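Local coordinates for PDZ domain protein (Parabacteroides distasonis, PDB 4L8N) that is of unknown function but combines N-terminal and C-terminal PDZ domains with a DUF4136 domain and binds magnesium, at residues K32-Y37 against A43-Y48; L70-G75 against V95-K100; K22-N27 against S84-P89; T15-Q20 against Y289-Y294; L110-A115 against S303-N308. One frame throughout, in Å; residues are numbered along the deposited sequence.

Contact 1: residues K32-Y37 against A43-Y48; sequences KSIIPY and AGIKKY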
# COMPACT_ATOMS: atom_id res chain seq x y z
N LYS A 32 -1.10 22.96 14.26
CA LYS A 32 -1.59 22.30 13.05
C LYS A 32 -2.07 23.29 11.98
O LYS A 32 -1.93 23.02 10.77
CB LYS A 32 -2.77 21.39 13.40
CG LYS A 32 -2.42 20.12 14.16
CD LYS A 32 -3.59 19.14 14.14
CE LYS A 32 -4.80 19.60 14.93
NZ LYS A 32 -6.00 18.80 14.57
N SER A 33 -2.73 24.37 12.40
CA SER A 33 -3.26 25.36 11.48
C SER A 33 -3.39 26.70 12.15
O SER A 33 -3.65 26.76 13.35
CB SER A 33 -4.61 24.93 10.91
OG SER A 33 -5.64 25.23 11.85
N ILE A 34 -3.24 27.76 11.37
CA ILE A 34 -3.34 29.13 11.80
C ILE A 34 -4.64 29.68 11.26
O ILE A 34 -4.98 29.44 10.10
CB ILE A 34 -2.07 29.90 11.32
CG1 ILE A 34 -0.95 29.76 12.37
CG2 ILE A 34 -2.33 31.37 11.10
CD1 ILE A 34 -0.19 28.60 12.22
N ILE A 35 -5.39 30.39 12.10
CA ILE A 35 -6.65 30.95 11.68
C ILE A 35 -6.38 32.27 10.90
O ILE A 35 -5.75 33.17 11.43
CB ILE A 35 -7.59 31.10 12.89
CG1 ILE A 35 -8.06 29.70 13.31
CG2 ILE A 35 -8.79 32.02 12.57
CD1 ILE A 35 -8.14 29.49 14.71
N PRO A 36 -6.81 32.37 9.64
CA PRO A 36 -6.53 33.60 8.88
C PRO A 36 -7.15 34.81 9.51
O PRO A 36 -8.21 34.71 10.12
CB PRO A 36 -7.16 33.34 7.51
CG PRO A 36 -7.26 31.82 7.42
CD PRO A 36 -7.53 31.38 8.81
N TYR A 37 -6.48 35.96 9.37
CA TYR A 37 -6.94 37.25 9.86
C TYR A 37 -6.90 37.34 11.41
O TYR A 37 -7.39 38.32 11.97
CB TYR A 37 -8.34 37.58 9.28
CG TYR A 37 -8.31 37.84 7.78
CD1 TYR A 37 -7.73 38.99 7.27
CD2 TYR A 37 -8.85 36.92 6.88
CE1 TYR A 37 -7.69 39.24 5.90
CE2 TYR A 37 -8.82 37.16 5.51
CZ TYR A 37 -8.24 38.32 5.02
OH TYR A 37 -8.15 38.59 3.67
N ALA A 43 1.27 37.73 14.62
CA ALA A 43 2.40 37.61 15.56
C ALA A 43 3.52 36.72 14.99
O ALA A 43 4.66 36.80 15.45
CB ALA A 43 1.92 37.07 16.89
N GLY A 44 3.20 35.92 13.97
CA GLY A 44 4.20 35.11 13.31
C GLY A 44 4.21 33.66 13.68
O GLY A 44 5.20 32.98 13.39
N ILE A 45 3.11 33.17 14.30
CA ILE A 45 2.95 31.74 14.61
C ILE A 45 2.72 31.03 13.27
O ILE A 45 1.89 31.47 12.49
CB ILE A 45 1.82 31.44 15.64
CG1 ILE A 45 2.02 32.21 16.96
CG2 ILE A 45 1.67 29.91 15.89
CD1 ILE A 45 3.10 31.69 17.91
N LYS A 46 3.50 29.98 13.01
CA LYS A 46 3.45 29.19 11.77
C LYS A 46 3.11 27.73 12.07
O LYS A 46 3.34 27.26 13.18
CB LYS A 46 4.81 29.26 11.03
CG LYS A 46 5.34 30.68 10.77
CD LYS A 46 4.73 31.35 9.53
CE LYS A 46 5.13 32.81 9.36
NZ LYS A 46 6.57 32.97 9.01
N LYS A 47 2.56 27.02 11.08
CA LYS A 47 2.25 25.60 11.16
C LYS A 47 3.48 24.81 11.60
O LYS A 47 4.61 25.10 11.14
CB LYS A 47 1.83 25.08 9.78
CG LYS A 47 0.35 25.08 9.47
CD LYS A 47 0.17 24.58 8.01
CE LYS A 47 -1.09 23.80 7.77
NZ LYS A 47 -2.27 24.70 7.60
N TYR A 48 3.26 23.80 12.46
CA TYR A 48 4.22 22.81 12.97
C TYR A 48 5.18 23.42 13.99
O TYR A 48 6.09 22.74 14.46
CB TYR A 48 4.93 22.02 11.82
CG TYR A 48 3.93 21.55 10.77
CD1 TYR A 48 2.78 20.85 11.14
CD2 TYR A 48 4.05 21.93 9.44
CE1 TYR A 48 1.79 20.53 10.22
CE2 TYR A 48 3.08 21.60 8.50
CZ TYR A 48 1.96 20.89 8.89
OH TYR A 48 1.00 20.54 7.95
O HOH W 1 -1.77 20.27 9.06
O HOH W 2 -2.45 27.27 8.37

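Contact 2: residues L70-G75 against V95-K100; sequences LLNPAG and VKKDCK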
# COMPACT_ATOMS: atom_id res chain seq x y z
N LEU A 70 -4.13 27.28 30.45
CA LEU A 70 -2.90 28.07 30.53
C LEU A 70 -2.70 28.89 29.26
O LEU A 70 -2.09 29.96 29.31
CB LEU A 70 -1.71 27.15 30.77
CG LEU A 70 -0.72 27.62 31.83
CD1 LEU A 70 -1.31 27.51 33.22
CD2 LEU A 70 0.56 26.82 31.75
N LEU A 71 -3.22 28.39 28.13
CA LEU A 71 -3.15 29.05 26.83
C LEU A 71 -4.23 30.12 26.69
O LEU A 71 -4.04 31.06 25.92
CB LEU A 71 -3.27 28.04 25.68
CG LEU A 71 -1.97 27.39 25.24
CD1 LEU A 71 -2.23 26.26 24.29
CD2 LEU A 71 -1.00 28.42 24.64
N ASN A 72 -5.34 29.99 27.45
CA ASN A 72 -6.42 30.98 27.46
C ASN A 72 -6.65 31.47 28.91
O ASN A 72 -7.64 31.07 29.54
CB ASN A 72 -7.70 30.42 26.84
CG ASN A 72 -8.71 31.50 26.51
OD1 ASN A 72 -8.69 32.09 25.42
ND2 ASN A 72 -9.60 31.77 27.44
N PRO A 73 -5.72 32.29 29.49
CA PRO A 73 -5.91 32.73 30.89
C PRO A 73 -7.10 33.67 31.06
O PRO A 73 -7.56 34.29 30.09
CB PRO A 73 -4.59 33.44 31.23
CG PRO A 73 -3.63 33.06 30.15
CD PRO A 73 -4.48 32.85 28.93
N ALA A 74 -7.62 33.75 32.30
CA ALA A 74 -8.76 34.62 32.61
C ALA A 74 -8.32 36.09 32.68
O ALA A 74 -8.71 36.89 31.83
CB ALA A 74 -9.43 34.18 33.90
N GLY A 75 -7.46 36.40 33.66
CA GLY A 75 -6.93 37.74 33.93
C GLY A 75 -6.07 38.32 32.83
O GLY A 75 -6.23 39.50 32.48
N VAL A 95 1.38 36.53 21.71
CA VAL A 95 0.16 36.34 20.93
C VAL A 95 -1.01 37.06 21.61
O VAL A 95 -1.39 36.72 22.73
CB VAL A 95 -0.11 34.84 20.66
CG1 VAL A 95 -1.46 34.61 19.97
CG2 VAL A 95 1.00 34.23 19.84
N LYS A 96 -1.60 38.03 20.89
CA LYS A 96 -2.78 38.76 21.34
C LYS A 96 -4.00 37.85 21.14
O LYS A 96 -3.98 36.99 20.25
CB LYS A 96 -2.92 40.12 20.62
CG LYS A 96 -1.69 41.03 20.82
CD LYS A 96 -1.91 42.52 20.52
CE LYS A 96 -0.74 43.33 21.06
NZ LYS A 96 -0.99 44.80 21.01
N LYS A 97 -5.01 37.98 22.00
CA LYS A 97 -6.21 37.13 21.92
C LYS A 97 -7.22 37.72 20.95
O LYS A 97 -7.22 38.93 20.69
CB LYS A 97 -6.85 36.94 23.30
CG LYS A 97 -6.93 35.49 23.75
CD LYS A 97 -7.61 35.34 25.12
CE LYS A 97 -6.69 35.45 26.31
NZ LYS A 97 -7.44 35.37 27.59
N ASP A 98 -8.07 36.84 20.42
CA ASP A 98 -9.13 37.27 19.52
C ASP A 98 -10.44 37.02 20.25
O ASP A 98 -10.83 35.88 20.53
CB ASP A 98 -9.03 36.58 18.15
CG ASP A 98 -7.72 36.87 17.44
OD1 ASP A 98 -7.38 38.08 17.30
OD2 ASP A 98 -7.04 35.90 17.03
N CYS A 99 -11.06 38.14 20.64
CA CYS A 99 -12.26 38.15 21.45
C CYS A 99 -13.44 38.68 20.69
O CYS A 99 -13.29 39.50 19.78
CB CYS A 99 -12.00 38.97 22.71
SG CYS A 99 -10.35 38.74 23.42
N LYS A 100 -14.63 38.20 21.05
CA LYS A 100 -15.91 38.64 20.50
C LYS A 100 -17.00 38.55 21.58
O LYS A 100 -16.86 37.78 22.53
CB LYS A 100 -16.30 37.80 19.26
CG LYS A 100 -16.53 36.30 19.52
CD LYS A 100 -17.24 35.59 18.37
CE LYS A 100 -18.74 35.74 18.39
NZ LYS A 100 -19.41 34.65 17.63
O HOH W 3 -9.20 36.86 29.15

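Contact 3: residues K22-N27 against S84-P89; sequences KNWGNN and SNLSSP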
# COMPACT_ATOMS: atom_id res chain seq x y z
N LYS A 22 7.71 11.03 18.14
CA LYS A 22 8.97 10.92 18.90
C LYS A 22 10.04 11.87 18.37
O LYS A 22 11.00 12.16 19.10
CB LYS A 22 9.51 9.47 18.87
CG LYS A 22 8.53 8.36 19.31
CD LYS A 22 8.25 8.32 20.83
CE LYS A 22 7.02 7.51 21.17
NZ LYS A 22 6.64 7.65 22.61
N ASN A 23 9.90 12.34 17.13
CA ASN A 23 10.92 13.15 16.47
C ASN A 23 10.55 14.64 16.33
O ASN A 23 11.36 15.42 15.83
CB ASN A 23 11.19 12.57 15.09
CG ASN A 23 11.44 11.08 15.12
OD1 ASN A 23 10.54 10.28 14.89
ND2 ASN A 23 12.64 10.68 15.49
N TRP A 24 9.36 15.03 16.79
CA TRP A 24 8.91 16.42 16.71
C TRP A 24 8.03 16.81 17.87
O TRP A 24 6.88 16.36 17.94
CB TRP A 24 8.15 16.69 15.39
CG TRP A 24 8.02 18.16 15.11
CD1 TRP A 24 6.86 18.88 15.08
CD2 TRP A 24 9.09 19.11 14.98
NE1 TRP A 24 7.14 20.22 14.88
CE2 TRP A 24 8.50 20.39 14.83
CE3 TRP A 24 10.49 19.00 14.95
CZ2 TRP A 24 9.25 21.54 14.60
CZ3 TRP A 24 11.23 20.15 14.73
CH2 TRP A 24 10.62 21.39 14.54
N GLY A 25 8.58 17.66 18.75
CA GLY A 25 7.91 18.20 19.92
C GLY A 25 7.07 17.21 20.71
O GLY A 25 5.89 17.46 20.94
N ASN A 26 7.69 16.08 21.10
CA ASN A 26 7.03 15.01 21.85
C ASN A 26 6.42 15.51 23.17
O ASN A 26 7.08 16.21 23.95
CB ASN A 26 8.00 13.86 22.11
CG ASN A 26 7.32 12.54 22.42
OD1 ASN A 26 6.13 12.35 22.16
ND2 ASN A 26 8.08 11.59 22.95
N ASN A 27 5.13 15.17 23.37
CA ASN A 27 4.29 15.50 24.54
C ASN A 27 4.29 17.02 24.84
O ASN A 27 4.24 17.47 26.00
CB ASN A 27 4.67 14.64 25.77
CG ASN A 27 4.49 13.15 25.53
OD1 ASN A 27 3.41 12.68 25.12
ND2 ASN A 27 5.56 12.38 25.72
N SER A 84 9.66 26.82 19.27
CA SER A 84 10.73 26.18 18.55
C SER A 84 10.17 25.60 17.23
O SER A 84 9.01 25.16 17.16
CB SER A 84 11.46 25.13 19.38
OG SER A 84 10.84 23.86 19.41
N ASN A 85 10.99 25.67 16.18
CA ASN A 85 10.73 25.13 14.85
C ASN A 85 12.07 24.85 14.15
O ASN A 85 13.12 24.84 14.79
CB ASN A 85 9.84 26.09 14.05
CG ASN A 85 10.37 27.48 13.96
OD1 ASN A 85 11.57 27.71 13.86
ND2 ASN A 85 9.49 28.45 14.05
N LEU A 86 12.03 24.65 12.83
CA LEU A 86 13.21 24.35 12.02
C LEU A 86 14.05 25.61 11.70
O LEU A 86 15.22 25.48 11.34
CB LEU A 86 12.80 23.60 10.74
CG LEU A 86 12.07 22.24 10.94
CD1 LEU A 86 11.62 21.65 9.60
CD2 LEU A 86 12.96 21.24 11.67
N SER A 87 13.47 26.82 11.87
CA SER A 87 14.18 28.09 11.67
C SER A 87 15.04 28.40 12.90
O SER A 87 16.21 28.72 12.74
CB SER A 87 13.21 29.24 11.40
OG SER A 87 13.15 29.56 10.03
N SER A 88 14.47 28.26 14.12
CA SER A 88 15.25 28.52 15.34
C SER A 88 14.92 27.55 16.50
O SER A 88 13.79 27.10 16.63
CB SER A 88 15.04 29.96 15.80
OG SER A 88 13.70 30.16 16.21
N PRO A 89 15.88 27.31 17.41
CA PRO A 89 15.59 26.43 18.55
C PRO A 89 14.83 27.13 19.68
O PRO A 89 14.27 26.46 20.55
CB PRO A 89 16.98 25.97 19.01
CG PRO A 89 17.91 27.02 18.56
CD PRO A 89 17.29 27.77 17.42

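Contact 4: residues T15-Q20 against Y289-Y294; sequences TYDISQ and YPYTKY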
# COMPACT_ATOMS: atom_id res chain seq x y z
N THR A 15 -5.01 26.06 15.75
CA THR A 15 -5.41 24.72 16.20
C THR A 15 -4.13 23.95 16.51
O THR A 15 -3.10 24.20 15.86
CB THR A 15 -6.32 24.00 15.18
OG1 THR A 15 -5.60 23.75 13.97
CG2 THR A 15 -7.59 24.77 14.86
N TYR A 16 -4.15 23.05 17.49
CA TYR A 16 -2.96 22.28 17.86
C TYR A 16 -3.29 20.86 18.32
O TYR A 16 -4.45 20.53 18.59
CB TYR A 16 -2.20 23.02 18.98
CG TYR A 16 -2.87 22.95 20.34
CD1 TYR A 16 -3.81 23.91 20.73
CD2 TYR A 16 -2.55 21.96 21.26
CE1 TYR A 16 -4.43 23.86 21.98
CE2 TYR A 16 -3.18 21.88 22.50
CZ TYR A 16 -4.11 22.85 22.86
OH TYR A 16 -4.70 22.81 24.10
N ASP A 17 -2.24 20.05 18.47
CA ASP A 17 -2.23 18.70 19.02
C ASP A 17 -1.27 18.62 20.16
O ASP A 17 -0.30 19.38 20.19
CB ASP A 17 -1.74 17.72 17.95
CG ASP A 17 -2.73 17.18 16.95
OD1 ASP A 17 -3.96 17.28 17.22
OD2 ASP A 17 -2.29 16.59 15.95
N ILE A 18 -1.44 17.65 21.06
CA ILE A 18 -0.38 17.33 22.01
C ILE A 18 0.34 16.19 21.26
O ILE A 18 -0.23 15.10 21.12
CB ILE A 18 -0.82 17.04 23.47
CG1 ILE A 18 -1.18 18.35 24.19
CG2 ILE A 18 0.27 16.31 24.26
CD1 ILE A 18 -2.61 18.64 24.24
N SER A 19 1.48 16.51 20.62
CA SER A 19 2.28 15.62 19.77
C SER A 19 2.62 14.30 20.42
O SER A 19 3.09 14.24 21.56
CB SER A 19 3.56 16.30 19.31
OG SER A 19 4.42 15.41 18.62
N GLN A 20 2.38 13.23 19.64
CA GLN A 20 2.66 11.85 19.98
C GLN A 20 3.88 11.37 19.18
O GLN A 20 4.38 10.27 19.43
CB GLN A 20 1.43 10.95 19.76
CG GLN A 20 0.25 11.20 20.73
CD GLN A 20 0.66 11.29 22.20
OE1 GLN A 20 0.44 12.32 22.86
NE2 GLN A 20 1.30 10.25 22.73
N TYR A 289 6.64 16.64 7.12
CA TYR A 289 8.01 16.87 7.57
C TYR A 289 8.07 18.23 8.28
O TYR A 289 7.76 19.24 7.63
CB TYR A 289 9.08 16.77 6.45
CG TYR A 289 10.46 16.73 7.07
CD1 TYR A 289 10.95 15.57 7.65
CD2 TYR A 289 11.20 17.91 7.24
CE1 TYR A 289 12.18 15.55 8.32
CE2 TYR A 289 12.43 17.90 7.91
CZ TYR A 289 12.92 16.72 8.44
OH TYR A 289 14.13 16.68 9.11
N PRO A 290 8.41 18.34 9.59
CA PRO A 290 8.87 17.30 10.52
C PRO A 290 7.78 16.60 11.34
O PRO A 290 8.09 15.69 12.11
CB PRO A 290 9.78 18.09 11.45
CG PRO A 290 9.15 19.44 11.52
CD PRO A 290 8.45 19.67 10.22
N TYR A 291 6.51 17.01 11.21
CA TYR A 291 5.45 16.45 12.02
C TYR A 291 4.65 15.39 11.25
O TYR A 291 3.77 15.73 10.46
CB TYR A 291 4.55 17.56 12.56
CG TYR A 291 3.49 17.10 13.54
CD1 TYR A 291 3.82 16.33 14.65
CD2 TYR A 291 2.16 17.47 13.37
CE1 TYR A 291 2.85 15.91 15.55
CE2 TYR A 291 1.17 17.06 14.27
CZ TYR A 291 1.52 16.28 15.36
OH TYR A 291 0.55 15.89 16.25
N THR A 292 4.98 14.11 11.50
CA THR A 292 4.36 12.92 10.93
C THR A 292 3.39 12.30 11.93
O THR A 292 3.81 11.87 13.01
CB THR A 292 5.46 11.91 10.50
OG1 THR A 292 6.33 12.49 9.53
CG2 THR A 292 4.89 10.62 9.94
N LYS A 293 2.09 12.24 11.58
CA LYS A 293 1.12 11.56 12.43
C LYS A 293 0.38 10.42 11.66
O LYS A 293 -0.14 9.52 12.31
CB LYS A 293 0.16 12.51 13.17
CG LYS A 293 -0.69 13.48 12.37
CD LYS A 293 -1.75 14.09 13.30
CE LYS A 293 -2.45 15.29 12.70
NZ LYS A 293 -3.74 15.58 13.39
N TYR A 294 0.44 10.39 10.32
CA TYR A 294 -0.17 9.33 9.48
C TYR A 294 0.89 8.57 8.71
O TYR A 294 1.57 9.14 7.86
CB TYR A 294 -1.21 9.90 8.50
CG TYR A 294 -2.37 10.53 9.24
CD1 TYR A 294 -3.35 9.74 9.83
CD2 TYR A 294 -2.43 11.90 9.43
CE1 TYR A 294 -4.37 10.31 10.57
CE2 TYR A 294 -3.46 12.48 10.16
CZ TYR A 294 -4.43 11.68 10.72
OH TYR A 294 -5.46 12.24 11.45
O HOH W 4 1.19 13.47 17.13

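Contact 5: residues L110-A115 against S303-N308; sequences LASAYA and SKKTYN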
# COMPACT_ATOMS: atom_id res chain seq x y z
N LEU A 110 -21.59 34.17 8.89
CA LEU A 110 -22.65 34.36 7.90
C LEU A 110 -22.21 33.93 6.48
O LEU A 110 -23.03 33.39 5.74
CB LEU A 110 -23.12 35.82 7.88
CG LEU A 110 -23.88 36.30 9.12
CD1 LEU A 110 -23.81 37.79 9.26
CD2 LEU A 110 -25.33 35.82 9.13
N ALA A 111 -20.93 34.13 6.13
CA ALA A 111 -20.39 33.70 4.84
C ALA A 111 -20.48 32.19 4.70
O ALA A 111 -20.77 31.68 3.62
CB ALA A 111 -18.96 34.17 4.68
N SER A 112 -20.29 31.47 5.82
CA SER A 112 -20.39 30.02 5.90
C SER A 112 -21.84 29.57 5.90
O SER A 112 -22.15 28.58 5.23
CB SER A 112 -19.70 29.51 7.16
OG SER A 112 -18.33 29.29 6.89
N ALA A 113 -22.74 30.30 6.60
CA ALA A 113 -24.17 29.99 6.67
C ALA A 113 -24.88 30.23 5.33
O ALA A 113 -25.78 29.46 4.98
CB ALA A 113 -24.83 30.81 7.77
N TYR A 114 -24.49 31.27 4.58
CA TYR A 114 -25.08 31.56 3.27
C TYR A 114 -24.15 31.11 2.10
O TYR A 114 -24.23 31.67 1.00
CB TYR A 114 -25.39 33.06 3.17
CG TYR A 114 -26.62 33.54 3.92
CD1 TYR A 114 -27.87 33.48 3.33
CD2 TYR A 114 -26.51 34.16 5.16
CE1 TYR A 114 -29.00 33.98 3.98
CE2 TYR A 114 -27.63 34.64 5.83
CZ TYR A 114 -28.88 34.55 5.23
OH TYR A 114 -29.99 35.03 5.88
N ALA A 115 -23.32 30.08 2.31
CA ALA A 115 -22.32 29.58 1.34
C ALA A 115 -22.92 29.12 -0.01
O ALA A 115 -22.22 29.16 -1.03
CB ALA A 115 -21.53 28.43 1.95
N SER A 303 -10.38 24.06 3.07
CA SER A 303 -11.45 25.00 3.44
C SER A 303 -11.18 26.32 2.76
O SER A 303 -10.21 27.00 3.11
CB SER A 303 -11.53 25.19 4.95
OG SER A 303 -11.78 23.97 5.62
N LYS A 304 -12.00 26.67 1.75
CA LYS A 304 -11.80 27.94 1.10
C LYS A 304 -12.99 28.85 1.40
O LYS A 304 -14.08 28.35 1.68
CB LYS A 304 -11.51 27.79 -0.41
CG LYS A 304 -12.64 27.39 -1.33
CD LYS A 304 -12.15 27.56 -2.75
CE LYS A 304 -13.17 27.17 -3.78
NZ LYS A 304 -12.73 27.57 -5.15
N LYS A 305 -12.75 30.17 1.45
CA LYS A 305 -13.80 31.17 1.74
C LYS A 305 -13.41 32.55 1.23
O LYS A 305 -12.29 33.02 1.48
CB LYS A 305 -14.11 31.25 3.25
CG LYS A 305 -15.26 32.21 3.61
CD LYS A 305 -15.48 32.38 5.13
CE LYS A 305 -15.92 31.08 5.76
NZ LYS A 305 -16.39 31.26 7.15
N THR A 306 -14.34 33.20 0.54
CA THR A 306 -14.20 34.57 0.08
C THR A 306 -15.50 35.27 0.38
O THR A 306 -16.55 34.78 -0.01
CB THR A 306 -13.82 34.66 -1.41
OG1 THR A 306 -12.61 33.93 -1.62
CG2 THR A 306 -13.63 36.10 -1.87
N TYR A 307 -15.44 36.40 1.07
CA TYR A 307 -16.63 37.19 1.37
C TYR A 307 -16.31 38.67 1.39
O TYR A 307 -15.14 39.04 1.53
CB TYR A 307 -17.28 36.74 2.69
CG TYR A 307 -16.45 36.95 3.95
CD1 TYR A 307 -15.53 36.00 4.37
CD2 TYR A 307 -16.69 38.04 4.78
CE1 TYR A 307 -14.78 36.18 5.53
CE2 TYR A 307 -15.98 38.20 5.97
CZ TYR A 307 -15.02 37.28 6.34
OH TYR A 307 -14.30 37.42 7.50
N ASN A 308 -17.34 39.51 1.23
CA ASN A 308 -17.24 40.98 1.37
C ASN A 308 -17.23 41.27 2.86
O ASN A 308 -18.18 40.92 3.57
CB ASN A 308 -18.39 41.72 0.68
CG ASN A 308 -18.21 42.07 -0.78
OD1 ASN A 308 -17.11 42.13 -1.34
ND2 ASN A 308 -19.32 42.37 -1.41

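Contact 1: residues K32-Y37 against A43-Y48
The ring of Tyr48 meets Lys32 through water at its hydroxyl edge: water 1 lies 3.0 Å from Tyr48 OH and donates to Lys32 O at 3.2 Å. One face of the ring carries Lys47 CB, 3.8 Å above the plane and displaced toward the rim. A second flat group, the peptide between Lys46 and Lys47, receives Ile34 CD1 almost squarely over its face, with CD1 3.4 Å from Lys47 N. Ile34 CG2 is anti to the backbone N (chi1 of CG1 -87°), which leaves the CG1 branch to do the touching; CG1 also rests on Ile45 O at 3.3 Å. Lys47 comes up from its loop alongside strand 29-34, its aliphatic part lying against Lys32 O (CE 3.2 Å away). Bends at chi3 and chi4 (80°) then turn NZ to water 2, which accepts from it at 2.7 Å and also takes the proton of Ile34 N. The same ammonium group donates to Val454 O on strand 438-456. With an alanine in place of Lys47, water 2 would probably lose one of its two donors here, and Val454 O its ammonium partner. No direct hydrogen bond joins the segments, whose touching parts run 136° apart. Strand 29-34 is one of the two edge strands of the PDZ sheet and pairs by its other side with strand 8-18, where Lys32 and Ser33 face Thr15 in a classic beta bulge. The opposing loop leaves helix 39-43 by a Schellman motif at Gly44 and leads on to strand 50-54.

Contact 2: residues L70-G75 against V95-K100
Lys97 runs straight through chi2 and then bends at chi3 (-88°), which brings its ammonium group to the carbonyl O of Pro73, while Asn72 holds CG opposite its own N (chi1 -165°) and so turns its amide across the lysine chain. The two side chains cross at about a right angle: Asn72 OD1 sits against the methylenes, nearest CD at 3.4 Å, rather than against the charge. The tip goes on to Pro73, where NZ donates to the carbonyl O at 2.7 Å, in the carbonyl plane and with a C=O...N angle of 154°. The proline ring passes beside the same nitrogen, CD being 4.1 Å from NZ. Water 3 accepts from Lys97 NZ at 2.8 Å and donates to Ala74 O at 2.7 Å, and Arg76 O takes a further bond from NZ. One ammonium thus gathers two carbonyls and a water from the turn that follows a helix. That helix, 67-71, probably corresponds to the second helix of a PDZ domain. Lys97 lies at the break in strand 91-101, which runs between strands 8-18 and 78-84; Asn72 also touches Cys10 and Leu12 of the first, while Leu71 and Pro73 rest on Leu81 and Val79 of the second.

Contact 3: residues K22-N27 against S84-P89
Trp24 reaches Asn85 and Leu86 from a loop that turns sharply just after it, where Gly25 has positive phi, while the facing segment folds back on itself with Asn85 N bonded to Ser88 O at 3.2 Å. The indole leads with its six-membered ring. CH2 abuts Asn85 CA at 3.8 Å, and that backbone carbon lies at the rim, near the ring plane. Leu86 approaches obliquely through one methyl, CD2, which is 3.7 Å from Trp24 CZ3 and just as close to CH2, whereas Ser84 O stands more loosely by CZ2. Trp24 can extend this far because CG is anti to the backbone N (chi1 -164°). Its polar end is tied down by another partner: NE1 donates to Tyr48 O, which fixes the rotation of the indole. The receiving loop is the connection of a beta-hairpin, strands 78-84 and 91-101 being antiparallel neighbours in the PDZ sheet, and it is shaped by Asn85. The side-chain oxygen of Asn85 accepts two backbone N-H groups, forming an Asx turn and an Asx motif. Ser88 N lies 3.0 Å from OD1, nearly in line with the C=O bond (170°); Ser87 N, at 2.9 Å from OD1, is tilted 40° out of the amide plane. Asn85 ND2 in turn donates to Asp49 OD1, so both ends of the amide are engaged. Away from the hairpin, Trp24 also touches Val50 of strand 50-54 and the loop residues Pro290 and Tyr291.

Contact 4: residues T15-Q20 against Y289-Y294
Asp17 OD2 is gripped by two donors from the opposite segment. Tyr291 OH gives its proton to OD2 at 2.9 Å, meeting it on the anti side and 17° out of the carboxylate plane. Lys293 NZ takes the syn lone pair of the same oxygen at 3.1 Å, a salt bridge as well as a hydrogen bond. Carboxylate and phenol ring are turned 63° against each other, with OD2 in the ring plane at the edge. Lys293 arrives head-on to the aspartate, its chain fully extended beyond CG. Tyr291 OH is also an acceptor: water 4 donates to it at 2.7 Å and takes the proton of Gln20 N at 2.8 Å. Ser19 OG lies obliquely by the same ring, 3.5 Å from Tyr291 CE1, but its own bonds go to Trp24 O and Ser21 N. An asparagine in place of Asp17 would probably leave the charge of Lys293 without this counter-charge and weaken the hold on the Tyr291 hydroxyl. Farther out, Lys293 NZ has a second acceptor in Lys457 O. The loop that presents both donors is shaped by a cis peptide before Pro290 and by Gln288, whose OE1 accepts from the backbone N of Lys293 and Tyr294. Asp17 itself is set by strand 8-18, paired with Val30 of the adjacent strand. A carboxylate shared by a tyrosine and a lysine thus forms a polar junction between the PDZ domain and the loop that follows helix 274-285 of the DUF4136 part.

Contact 5: residues L110-A115 against S303-N308
Ala111, in the last turn of helix 107-113, comes down on strand 298-309 with its CA 6.2 Å from that of Tyr307. The helical bond Tyr114 N to Leu110 O closes this turn at 2.8 Å before the chain leaves helical geometry at Tyr114. Ala111 points its methyl straight at the strand and drops it between two residues of the same strand face. CB lies 3.7 Å from Tyr307 CB and stays oblique to the ring, close to CG and CD1. On its other flank Lys305 CD passes at 3.9 Å. Tyr307 carries CG between its backbone N and carbonyl carbon (chi1 65°); this keeps CB and CG beside the Ala111 methyl while the ring runs on past it to touch Glu107 and Asp108. Lys305 starts extended (chi1 -176°) and kinks at chi3 (-65°), skirting the Ala111 methyl so that its charge reaches the helix backbone and a serine. There NZ donates to Ser112 OG at 2.8 Å, and also to Asp108 O, one turn earlier. Held by both, the ammonium is fixed against the side of the helix. Ala111 O is in turn bound by Tyr415 OH, and the Tyr114 ring packs edge-to-face with Tyr361. The whole is a helix-on-sheet contact: helix 107-113 packs on strand 298-309 of the large mixed sheet, where that strand lies between strands 123-135 and 438-456.

In the fold
Contacts 1, 2 and 4 all reach the antiparallel PDZ sheet, and contact 3 ties two of its loops together. Contact 5 stands apart on the large mixed sheet, its centre about 34 Å from that of contact 3 and across the chain's centre from it. Contact 2 is a surface contact and polar, whereas the others are partly buried; contact 3 is chiefly apolar, contacts 1 and 5 mix apolar packing with lysine reach, and contact 4 alone has a salt bridge. Contacts 1 and 4 share the paired strands 8-18 and 29-34, with Ser33 OG bonded to Thr15 OG1. Contacts 3 and 4 meet where Ser19 OG binds Trp24 O, and contacts 1 and 2 through Ile45 and Val95.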